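Local coordinates for glucose-6-phosphate isomerase (Chlamydia trachomatis D/UW-3/CX, PDB 6OTU), which catalyses the reversible isomerization of glucose-6-phosphate to fructose-6-phosphate, at residues A[20-30]-A[322-330]; A[47-58]-A[310-320]. All blocks are in the same frame, centred on the assembly; numbering follows the deposited sequence.

Contact 1. Residues A[20-30]-A[322-330]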
loop_
_atom_site.group_PDB
_atom_site.type_symbol
_atom_site.label_atom_id
_atom_site.label_comp_id
_atom_site.label_asym_id
_atom_site.label_seq_id
_atom_site.Cartn_x
_atom_site.Cartn_y
_atom_site.Cartn_z
ATOM N N LEU A 20 -3.372 25.899 -20.952
ATOM C CA LEU A 20 -4.304 24.833 -20.609
ATOM C C LEU A 20 -5.346 24.658 -21.703
ATOM O O LEU A 20 -5.716 23.529 -22.044
ATOM C CB LEU A 20 -4.968 25.108 -19.265
ATOM C CG LEU A 20 -5.719 23.821 -18.908
ATOM C CD1 LEU A 20 -4.820 22.845 -18.137
ATOM C CD2 LEU A 20 -7.023 24.096 -18.177
ATOM N N VAL A 21 -5.800 25.764 -22.293
ATOM C CA VAL A 21 -6.717 25.678 -23.426
ATOM C C VAL A 21 -6.079 24.903 -24.583
ATOM O O VAL A 21 -6.699 24.013 -25.177
ATOM C CB VAL A 21 -7.161 27.096 -23.834
ATOM C CG1 VAL A 21 -7.713 27.132 -25.262
ATOM C CG2 VAL A 21 -8.165 27.617 -22.815
ATOM N N ALA A 22 -4.826 25.213 -24.913
ATOM C CA ALA A 22 -4.145 24.439 -25.951
ATOM C C ALA A 22 -4.047 22.967 -25.570
ATOM O O ALA A 22 -4.200 22.082 -26.421
ATOM C CB ALA A 22 -2.751 25.007 -26.207
ATOM N N LEU A 23 -3.790 22.685 -24.290
ATOM C CA LEU A 23 -3.594 21.305 -23.873
ATOM C C LEU A 23 -4.892 20.503 -23.945
ATOM O O LEU A 23 -4.859 19.284 -24.169
ATOM C CB LEU A 23 -3.004 21.282 -22.461
ATOM C CG LEU A 23 -1.493 21.491 -22.332
ATOM C CD1 LEU A 23 -1.128 21.927 -20.905
ATOM C CD2 LEU A 23 -0.741 20.220 -22.740
ATOM N N GLN A 24 -6.036 21.166 -23.743
ATOM C CA GLN A 24 -7.315 20.468 -23.816
ATOM C C GLN A 24 -7.593 19.995 -25.231
ATOM O O GLN A 24 -8.149 18.914 -25.420
ATOM C CB GLN A 24 -8.447 21.368 -23.319
ATOM C CG GLN A 24 -8.409 21.600 -21.815
ATOM C CD GLN A 24 -9.524 22.508 -21.325
ATOM O OE1 GLN A 24 -9.880 23.496 -21.981
ATOM N NE2 GLN A 24 -10.078 22.179 -20.161
ATOM N N GLU A 25 -7.194 20.784 -26.235
ATOM C CA GLU A 25 -7.285 20.336 -27.626
ATOM C C GLU A 25 -6.342 19.171 -27.895
ATOM O O GLU A 25 -6.714 18.208 -28.566
ATOM C CB GLU A 25 -6.979 21.496 -28.573
ATOM C CG GLU A 25 -7.536 22.813 -28.091
ATOM C CD GLU A 25 -7.647 23.848 -29.184
ATOM O OE1 GLU A 25 -8.426 24.812 -29.003
ATOM O OE2 GLU A 25 -6.957 23.695 -30.219
ATOM N N MET A 26 -5.126 19.238 -27.365
ATOM C CA MET A 26 -4.162 18.167 -27.585
ATOM C C MET A 26 -4.600 16.879 -26.905
ATOM O O MET A 26 -4.414 15.788 -27.458
ATOM C CB MET A 26 -2.778 18.596 -27.086
ATOM C CG MET A 26 -2.236 19.811 -27.780
ATOM S SD MET A 26 -0.631 20.329 -27.143
ATOM C CE MET A 26 -0.707 22.066 -27.601
ATOM N N ALA A 27 -5.202 16.985 -25.718
ATOM C CA ALA A 27 -5.644 15.803 -24.985
ATOM C C ALA A 27 -6.697 14.989 -25.732
ATOM O O ALA A 27 -6.939 13.838 -25.357
ATOM C CB ALA A 27 -6.196 16.207 -23.607
ATOM N N LEU A 28 -7.339 15.560 -26.759
ATOM C CA LEU A 28 -8.316 14.815 -27.555
ATOM C C LEU A 28 -7.684 13.629 -28.275
ATOM O O LEU A 28 -8.326 12.583 -28.453
ATOM C CB LEU A 28 -8.962 15.731 -28.591
ATOM C CG LEU A 28 -10.031 16.697 -28.121
ATOM C CD1 LEU A 28 -10.696 17.256 -29.343
ATOM C CD2 LEU A 28 -11.002 15.940 -27.260
ATOM N N HIS A 29 -6.449 13.800 -28.757
ATOM C CA HIS A 29 -5.767 12.793 -29.571
ATOM C C HIS A 29 -4.320 12.695 -29.122
ATOM O O HIS A 29 -3.398 13.145 -29.820
ATOM C CB HIS A 29 -5.868 13.141 -31.053
ATOM C CG HIS A 29 -7.229 13.605 -31.456
ATOM N ND1 HIS A 29 -7.510 14.921 -31.748
ATOM C CD2 HIS A 29 -8.395 12.929 -31.591
ATOM C CE1 HIS A 29 -8.792 15.034 -32.055
ATOM N NE2 HIS A 29 -9.352 13.841 -31.967
ATOM N N PRO A 30 -4.084 12.129 -27.938
ATOM C CA PRO A 30 -2.705 11.918 -27.480
ATOM C C PRO A 30 -1.959 10.941 -28.384
ATOM O O PRO A 30 -2.554 10.104 -29.069
ATOM C CB PRO A 30 -2.887 11.356 -26.063
ATOM C CG PRO A 30 -4.261 10.759 -26.072
ATOM C CD PRO A 30 -5.077 11.632 -26.964
ATOM N N VAL A 322 0.156 16.294 -14.107
ATOM C CA VAL A 322 -0.988 17.144 -14.437
ATOM C C VAL A 322 -1.572 16.742 -15.787
ATOM O O VAL A 322 -2.797 16.698 -15.962
ATOM C CB VAL A 322 -0.561 18.628 -14.419
ATOM C CG1 VAL A 322 -1.560 19.503 -15.161
ATOM C CG2 VAL A 322 -0.324 19.117 -12.994
ATOM N N TRP A 323 -0.700 16.432 -16.757
ATOM C CA TRP A 323 -1.151 15.897 -18.045
ATOM C C TRP A 323 -1.977 14.634 -17.854
ATOM O O TRP A 323 -3.101 14.534 -18.353
ATOM C CB TRP A 323 0.050 15.627 -18.951
ATOM C CG TRP A 323 -0.243 14.910 -20.246
ATOM C CD1 TRP A 323 0.113 13.626 -20.571
ATOM C CD2 TRP A 323 -0.890 15.451 -21.418
ATOM N NE1 TRP A 323 -0.288 13.332 -21.849
ATOM C CE2 TRP A 323 -0.908 14.428 -22.394
ATOM C CE3 TRP A 323 -1.470 16.692 -21.726
ATOM C CZ2 TRP A 323 -1.491 14.601 -23.656
ATOM C CZ3 TRP A 323 -2.051 16.865 -22.991
ATOM C CH2 TRP A 323 -2.050 15.824 -23.937
ATOM N N ASN A 324 -1.451 13.673 -17.099
ATOM C CA ASN A 324 -2.188 12.435 -16.881
ATOM C C ASN A 324 -3.464 12.673 -16.077
ATOM O O ASN A 324 -4.526 12.141 -16.415
ATOM C CB ASN A 324 -1.290 11.418 -16.176
ATOM C CG ASN A 324 -0.312 10.734 -17.128
ATOM O OD1 ASN A 324 -0.598 10.548 -18.312
ATOM N ND2 ASN A 324 0.849 10.358 -16.608
ATOM N N ARG A 325 -3.388 13.478 -15.020
ATOM C CA ARG A 325 -4.524 13.595 -14.107
ATOM C C ARG A 325 -5.645 14.447 -14.699
ATOM O O ARG A 325 -6.783 13.986 -14.823
ATOM C CB ARG A 325 -4.063 14.172 -12.762
ATOM C CG ARG A 325 -5.189 14.547 -11.789
ATOM C CD ARG A 325 -6.024 13.350 -11.342
ATOM N NE ARG A 325 -6.579 13.596 -10.019
ATOM C CZ ARG A 325 -7.813 13.285 -9.616
ATOM N NH1 ARG A 325 -8.680 12.710 -10.439
ATOM N NH2 ARG A 325 -8.180 13.563 -8.374
ATOM N N ASN A 326 -5.342 15.693 -15.063
ATOM C CA ASN A 326 -6.361 16.627 -15.535
ATOM C C ASN A 326 -6.620 16.539 -17.034
ATOM O O ASN A 326 -7.754 16.740 -17.473
ATOM C CB ASN A 326 -5.970 18.075 -15.186
ATOM C CG ASN A 326 -5.595 18.253 -13.710
ATOM O OD1 ASN A 326 -4.413 18.430 -13.365
ATOM N ND2 ASN A 326 -6.596 18.199 -12.836
ATOM N N LEU A 327 -5.614 16.273 -17.846
ATOM C CA LEU A 327 -5.887 16.331 -19.276
ATOM C C LEU A 327 -6.345 15.000 -19.845
ATOM O O LEU A 327 -7.271 14.983 -20.656
ATOM C CB LEU A 327 -4.663 16.856 -20.017
ATOM C CG LEU A 327 -4.757 18.346 -19.686
ATOM C CD1 LEU A 327 -3.416 19.011 -19.700
ATOM C CD2 LEU A 327 -5.729 19.028 -20.641
ATOM N N LEU A 328 -5.746 13.885 -19.418
ATOM C CA LEU A 328 -6.154 12.561 -19.880
ATOM C C LEU A 328 -7.185 11.914 -18.971
ATOM O O LEU A 328 -7.835 10.944 -19.381
ATOM C CB LEU A 328 -4.939 11.636 -19.998
ATOM C CG LEU A 328 -3.915 12.068 -21.043
ATOM C CD1 LEU A 328 -2.955 10.921 -21.267
ATOM C CD2 LEU A 328 -4.595 12.515 -22.345
ATOM N N GLY A 329 -7.309 12.409 -17.740
ATOM C CA GLY A 329 -8.355 11.996 -16.832
ATOM C C GLY A 329 -8.079 10.781 -15.973
ATOM O O GLY A 329 -9.028 10.193 -15.451
ATOM N N TYR A 330 -6.828 10.381 -15.794
ATOM C CA TYR A 330 -6.576 9.189 -14.989
ATOM C C TYR A 330 -6.587 9.564 -13.508
ATOM O O TYR A 330 -5.809 10.427 -13.095
ATOM C CB TYR A 330 -5.252 8.540 -15.383
ATOM C CG TYR A 330 -5.088 8.300 -16.883
ATOM C CD1 TYR A 330 -6.115 7.737 -17.639
ATOM C CD2 TYR A 330 -3.892 8.643 -17.546
ATOM C CE1 TYR A 330 -5.961 7.515 -19.016
ATOM C CE2 TYR A 330 -3.730 8.411 -18.907
ATOM C CZ TYR A 330 -4.765 7.855 -19.631
ATOM O OH TYR A 330 -4.610 7.647 -20.976
#
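Leu-327, near the C-terminal end of helix 313-327, packs on Leu-23 of helix 18-26, their side chains crossing at about a right angle. The two methyls of Leu-327 divide the work: CD1 lies 3.6 Å from Leu-23 CB, while CD2 rests 3.6 Å from the backbone O of Leu-23 and also meets Gln-24 CG. Leu-20 CD1 touches Leu-327 CD1 loosely, at 4.4 Å. In the turn that follows helix 18-26, a type I turn spanning Met-26 to His-29, the chain brings Pro-30 CG to 4.1 Å from Leu-328 CD2, the two side chains sliding past each other in opposite directions.

The indole of Trp-323, one helical turn before Leu-327, supplies the second group of contacts through its six-membered ring. With CG anti to the backbone N (chi1 172°), Trp-323 swings this ring across to the other segment, where Leu-23 CD2 approaches CZ3 obliquely at 3.6 Å and Ala-27 CA stands 3.7 Å from CH2. Leu-328 CG packs over one face of the indole from within its own segment.

The backbone takes part at Ala-27, whose CB sits 3.4 Å from Leu-327 O. Here Ala-27 CA and Leu-327 CA are 5.7 Å apart, the nearest CA pair of the two segments.

The axes of helices 20-26 and 322-327 are inclined at 79°. Trp-323 NE1 makes a weak bond to Arg-62 O, outside the two segments. With no hydrogen bond across it, the contact rests on apolar packing.

Contact 2. Residues A[47-58]-A[310-320]. With ACT (acetate ion), chain B.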
loop_
_atom_site.group_PDB
_atom_site.type_symbol
_atom_site.label_atom_id
_atom_site.label_comp_id
_atom_site.label_asym_id
_atom_site.label_seq_id
_atom_site.Cartn_x
_atom_site.Cartn_y
_atom_site.Cartn_z
ATOM N N ASN A 47 13.186 12.491 -25.099
ATOM C CA ASN A 47 12.321 12.543 -23.911
ATOM C C ASN A 47 13.009 11.922 -22.687
ATOM O O ASN A 47 12.530 10.968 -22.067
ATOM C CB ASN A 47 10.993 11.847 -24.194
ATOM C CG ASN A 47 10.132 12.598 -25.192
ATOM O OD1 ASN A 47 10.617 13.442 -25.934
ATOM N ND2 ASN A 47 8.838 12.298 -25.206
ATOM N N SER A 48 14.150 12.504 -22.324
ATOM C CA SER A 48 14.880 12.083 -21.140
ATOM C C SER A 48 15.677 13.250 -20.563
ATOM O O SER A 48 15.924 14.265 -21.224
ATOM C CB SER A 48 15.820 10.914 -21.439
ATOM O OG SER A 48 16.944 11.365 -22.170
ATOM N N LEU A 49 16.107 13.070 -19.320
ATOM C CA LEU A 49 16.810 14.100 -18.568
ATOM C C LEU A 49 17.732 13.386 -17.599
ATOM O O LEU A 49 17.287 12.539 -16.822
ATOM C CB LEU A 49 15.828 15.015 -17.818
ATOM C CG LEU A 49 16.359 15.985 -16.749
ATOM C CD1 LEU A 49 17.414 16.914 -17.310
ATOM C CD2 LEU A 49 15.198 16.792 -16.122
ATOM N N SER A 50 19.019 13.678 -17.656
ATOM C CA SER A 50 19.946 13.034 -16.742
ATOM C C SER A 50 20.738 14.126 -16.043
ATOM O O SER A 50 21.458 14.906 -16.686
ATOM C CB SER A 50 20.832 12.008 -17.463
ATOM O OG SER A 50 22.102 12.528 -17.749
ATOM N N VAL A 51 20.562 14.194 -14.726
ATOM C CA VAL A 51 21.014 15.314 -13.917
ATOM C C VAL A 51 20.872 14.920 -12.450
ATOM O O VAL A 51 20.056 14.053 -12.103
ATOM C CB VAL A 51 20.224 16.596 -14.270
ATOM C CG1 VAL A 51 18.865 16.627 -13.583
ATOM C CG2 VAL A 51 21.025 17.838 -13.943
ATOM N N GLU A 52 21.722 15.508 -11.599
ATOM C CA GLU A 52 21.678 15.345 -10.142
ATOM C C GLU A 52 21.731 13.878 -9.714
ATOM O O GLU A 52 21.135 13.478 -8.709
ATOM C CB GLU A 52 20.449 16.046 -9.554
ATOM C CG GLU A 52 20.435 17.584 -9.745
ATOM C CD GLU A 52 21.604 18.315 -9.051
ATOM O OE1 GLU A 52 21.929 19.445 -9.478
ATOM O OE2 GLU A 52 22.204 17.776 -8.091
ATOM N N GLY A 53 22.474 13.072 -10.470
ATOM C CA GLY A 53 22.620 11.657 -10.176
ATOM C C GLY A 53 21.523 10.749 -10.697
ATOM O O GLY A 53 21.522 9.557 -10.357
ATOM N N PHE A 54 20.585 11.265 -11.502
ATOM C CA PHE A 54 19.478 10.470 -12.017
ATOM C C PHE A 54 19.412 10.564 -13.532
ATOM O O PHE A 54 19.850 11.543 -14.132
ATOM C CB PHE A 54 18.110 10.925 -11.499
ATOM C CG PHE A 54 17.979 10.942 -10.020
ATOM C CD1 PHE A 54 17.598 9.802 -9.331
ATOM C CD2 PHE A 54 18.186 12.110 -9.315
ATOM C CE1 PHE A 54 17.463 9.823 -7.960
ATOM C CE2 PHE A 54 18.048 12.144 -7.941
ATOM C CZ PHE A 54 17.684 10.996 -7.261
ATOM N N THR A 55 18.804 9.551 -14.141
ATOM C CA THR A 55 18.221 9.683 -15.467
ATOM C C THR A 55 16.715 9.490 -15.353
ATOM O O THR A 55 16.238 8.630 -14.601
ATOM C CB THR A 55 18.834 8.690 -16.469
ATOM O OG1 THR A 55 20.256 8.866 -16.489
ATOM C CG2 THR A 55 18.279 8.928 -17.873
ATOM N N TYR A 56 15.977 10.330 -16.069
ATOM C CA TYR A 56 14.521 10.307 -16.106
ATOM C C TYR A 56 14.095 10.168 -17.561
ATOM O O TYR A 56 14.388 11.047 -18.379
ATOM C CB TYR A 56 13.956 11.587 -15.504
ATOM C CG TYR A 56 12.464 11.636 -15.286
ATOM C CD1 TYR A 56 11.852 10.848 -14.308
ATOM C CD2 TYR A 56 11.660 12.497 -16.034
ATOM C CE1 TYR A 56 10.487 10.911 -14.089
ATOM C CE2 TYR A 56 10.281 12.568 -15.816
ATOM C CZ TYR A 56 9.705 11.774 -14.833
ATOM O OH TYR A 56 8.341 11.823 -14.594
ATOM N N SER A 57 13.431 9.059 -17.885
ATOM C CA SER A 57 12.938 8.777 -19.231
ATOM C C SER A 57 11.418 8.808 -19.215
ATOM O O SER A 57 10.795 8.207 -18.341
ATOM C CB SER A 57 13.422 7.418 -19.748
ATOM O OG SER A 57 13.242 7.298 -21.158
ATOM N N TYR A 58 10.831 9.511 -20.182
ATOM C CA TYR A 58 9.383 9.626 -20.298
ATOM C C TYR A 58 8.941 9.414 -21.736
ATOM O O TYR A 58 7.875 9.899 -22.123
ATOM C CB TYR A 58 8.870 10.990 -19.798
ATOM C CG TYR A 58 9.628 12.195 -20.345
ATOM C CD1 TYR A 58 10.902 12.509 -19.876
ATOM C CD2 TYR A 58 9.069 13.023 -21.321
ATOM C CE1 TYR A 58 11.606 13.607 -20.358
ATOM C CE2 TYR A 58 9.775 14.132 -21.817
ATOM C CZ TYR A 58 11.047 14.415 -21.325
ATOM O OH TYR A 58 11.765 15.509 -21.787
ATOM N N ARG A 310 11.724 20.970 -19.104
ATOM C CA ARG A 310 12.437 19.803 -19.605
ATOM C C ARG A 310 13.796 19.615 -18.936
ATOM O O ARG A 310 14.349 18.509 -18.990
ATOM C CB ARG A 310 12.584 19.883 -21.130
ATOM C CG ARG A 310 11.336 19.352 -21.891
ATOM C CD ARG A 310 11.503 19.314 -23.421
ATOM N NE ARG A 310 12.173 18.102 -23.908
ATOM C CZ ARG A 310 13.491 17.990 -24.073
ATOM N NH1 ARG A 310 14.292 19.013 -23.793
ATOM N NH2 ARG A 310 14.020 16.857 -24.517
ATOM N N GLU A 311 14.341 20.643 -18.283
ATOM C CA GLU A 311 15.616 20.507 -17.584
ATOM C C GLU A 311 15.472 20.431 -16.058
ATOM O O GLU A 311 16.465 20.629 -15.354
ATOM C CB GLU A 311 16.544 21.657 -17.958
ATOM C CG GLU A 311 16.930 21.673 -19.414
ATOM C CD GLU A 311 17.632 22.962 -19.815
ATOM O OE1 GLU A 311 17.972 23.778 -18.918
ATOM O OE2 GLU A 311 17.844 23.156 -21.034
ATOM N N ASN A 312 14.278 20.102 -15.541
ATOM C CA ASN A 312 13.948 20.227 -14.116
ATOM C C ASN A 312 13.166 18.980 -13.684
ATOM O O ASN A 312 12.017 18.791 -14.096
ATOM C CB ASN A 312 13.139 21.517 -13.879
ATOM C CG ASN A 312 12.797 21.773 -12.400
ATOM O OD1 ASN A 312 12.515 20.841 -11.643
ATOM N ND2 ASN A 312 12.755 23.057 -12.009
ATOM N N LEU A 313 13.781 18.130 -12.849
ATOM C CA LEU A 313 13.165 16.843 -12.522
ATOM C C LEU A 313 11.813 17.000 -11.827
ATOM O O LEU A 313 10.801 16.540 -12.381
ATOM C CB LEU A 313 14.160 15.993 -11.724
ATOM C CG LEU A 313 15.395 15.525 -12.514
ATOM C CD1 LEU A 313 16.489 15.092 -11.585
ATOM C CD2 LEU A 313 15.035 14.394 -13.492
ATOM N N PRO A 314 11.700 17.667 -10.667
ATOM C CA PRO A 314 10.378 17.746 -10.028
ATOM C C PRO A 314 9.351 18.534 -10.829
ATOM O O PRO A 314 8.162 18.197 -10.781
ATOM C CB PRO A 314 10.681 18.397 -8.673
ATOM C CG PRO A 314 11.931 19.135 -8.868
ATOM C CD PRO A 314 12.726 18.368 -9.871
ATOM N N LEU A 315 9.775 19.537 -11.596
ATOM C CA LEU A 315 8.832 20.305 -12.400
ATOM C C LEU A 315 8.292 19.481 -13.566
ATOM O O LEU A 315 7.102 19.558 -13.885
ATOM C CB LEU A 315 9.501 21.584 -12.916
ATOM C CG LEU A 315 8.524 22.527 -13.621
ATOM C CD1 LEU A 315 7.340 22.809 -12.696
ATOM C CD2 LEU A 315 9.210 23.819 -14.041
ATOM N N LEU A 316 9.154 18.706 -14.228
ATOM C CA LEU A 316 8.693 17.829 -15.300
ATOM C C LEU A 316 7.752 16.762 -14.758
ATOM O O LEU A 316 6.671 16.529 -15.309
ATOM C CB LEU A 316 9.893 17.179 -15.998
ATOM C CG LEU A 316 9.709 16.288 -17.227
ATOM C CD1 LEU A 316 8.747 16.907 -18.236
ATOM C CD2 LEU A 316 11.064 16.036 -17.893
ATOM N N SER A 317 8.149 16.104 -13.671
ATOM C CA SER A 317 7.311 15.055 -13.114
ATOM C C SER A 317 5.955 15.614 -12.682
ATOM O O SER A 317 4.915 15.003 -12.945
ATOM C CB SER A 317 8.041 14.379 -11.959
ATOM O OG SER A 317 7.119 13.754 -11.091
ATOM N N ALA A 318 5.944 16.822 -12.107
ATOM C CA ALA A 318 4.685 17.469 -11.748
ATOM C C ALA A 318 3.809 17.719 -12.975
ATOM O O ALA A 318 2.607 17.425 -12.953
ATOM C CB ALA A 318 4.951 18.777 -11.008
ATOM N N MET A 319 4.390 18.256 -14.063
ATOM C CA MET A 319 3.570 18.612 -15.226
ATOM C C MET A 319 3.101 17.372 -15.991
ATOM O O MET A 319 1.958 17.326 -16.475
ATOM C CB MET A 319 4.333 19.566 -16.150
ATOM C CG MET A 319 4.741 20.856 -15.479
ATOM S SD MET A 319 3.375 21.696 -14.650
ATOM C CE MET A 319 2.370 22.118 -16.073
ATOM N N LEU A 320 3.951 16.345 -16.094
ATOM C CA LEU A 320 3.492 15.066 -16.643
ATOM C C LEU A 320 2.360 14.476 -15.799
ATOM O O LEU A 320 1.424 13.868 -16.334
ATOM C CB LEU A 320 4.665 14.090 -16.729
ATOM C CG LEU A 320 5.742 14.407 -17.777
ATOM C CD1 LEU A 320 6.987 13.570 -17.556
ATOM C CD2 LEU A 320 5.189 14.206 -19.193
HETATM C C ACT B . 22.598 7.358 -14.386
HETATM O O ACT B . 22.065 7.212 -15.513
HETATM O OXT ACT B . 22.431 6.644 -13.360
HETATM C CH3 ACT B . 23.598 8.594 -14.224
HETATM O O HOH W 1 7.604 10.935 -11.869
#
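Leu-313, in the first turn of its helix, meets four side chains of the 48-57 hairpin. Its CD2 lies 3.6 Å from both Leu-49 CD2 and Tyr-56 CB; its CD1 presses on Val-51 CG1 at 3.5 Å, tighter than usual for two carbons, and approaches Phe-54 obliquely. A chi1 of 168° turns Leu-49 CG away from its own N and lets CD2 come within 3.4 Å of Arg-310 O.

Further along the helix, Leu-316 and Leu-320 meet Tyr-56 and Tyr-58 of the other segment. Leu-316 CD2 comes obliquely to Tyr-58 CE1 at 3.5 Å, and its CG meets Tyr-56 CE2. Leu-320 CD1 reaches the edge of the Tyr-56 ring, near its plane, and touches Tyr-58 CB. A water bonded to both Tyr-56 OH and Ser-317 OG bridges the polar ends; Tyr-56 OH has a further weak bond to Ser-457.

The helix lies along an antiparallel hairpin at the outer end of the mixed sheet: strand 54-57 and helix 313-320 run 23° apart with axes 10.8 Å distant. A type I' turn from Val-51 to Phe-54 closes the hairpin, and strand 54-57 bonds to strand 456-461 (Thr-55 with Val-460, Ser-57 with Ile-458).

On the hairpin side away from the helix, Thr-55 OG1 donates to an acetate O at 2.6 Å, an ion probably from the crystallisation liquor. Behind Leu-313, Asn-312 N-caps the helix, OD1 accepting from Leu-315 N at 3.0 Å, with the donor 56° out of the carbonyl plane. Asn-312 ND2 is bound by the carbonyls of Thr-306 and Ala-304.

Both contacts use helix 313-327: contact 2 takes its N-terminal part and contact 1 its C-terminal end, with centres 20 Å apart. Along the chain they are nested, 20-30, then 47-58, then 310-320, then 322-330, so contact 2 lies inside the loop that contact 1 closes. Helix 65-77 also borders both, touching Leu-23 and Trp-323 in contact 1 and Tyr-58 in contact 2. Contact 1 lies farther from the chain centre, about 26 Å between centres against about 17 Å. One helix thus packs against two N-terminal elements, the first helix at its C-terminal end and the hairpin along its N-terminal half, away from the active site and the glucose-6-phosphate pocket.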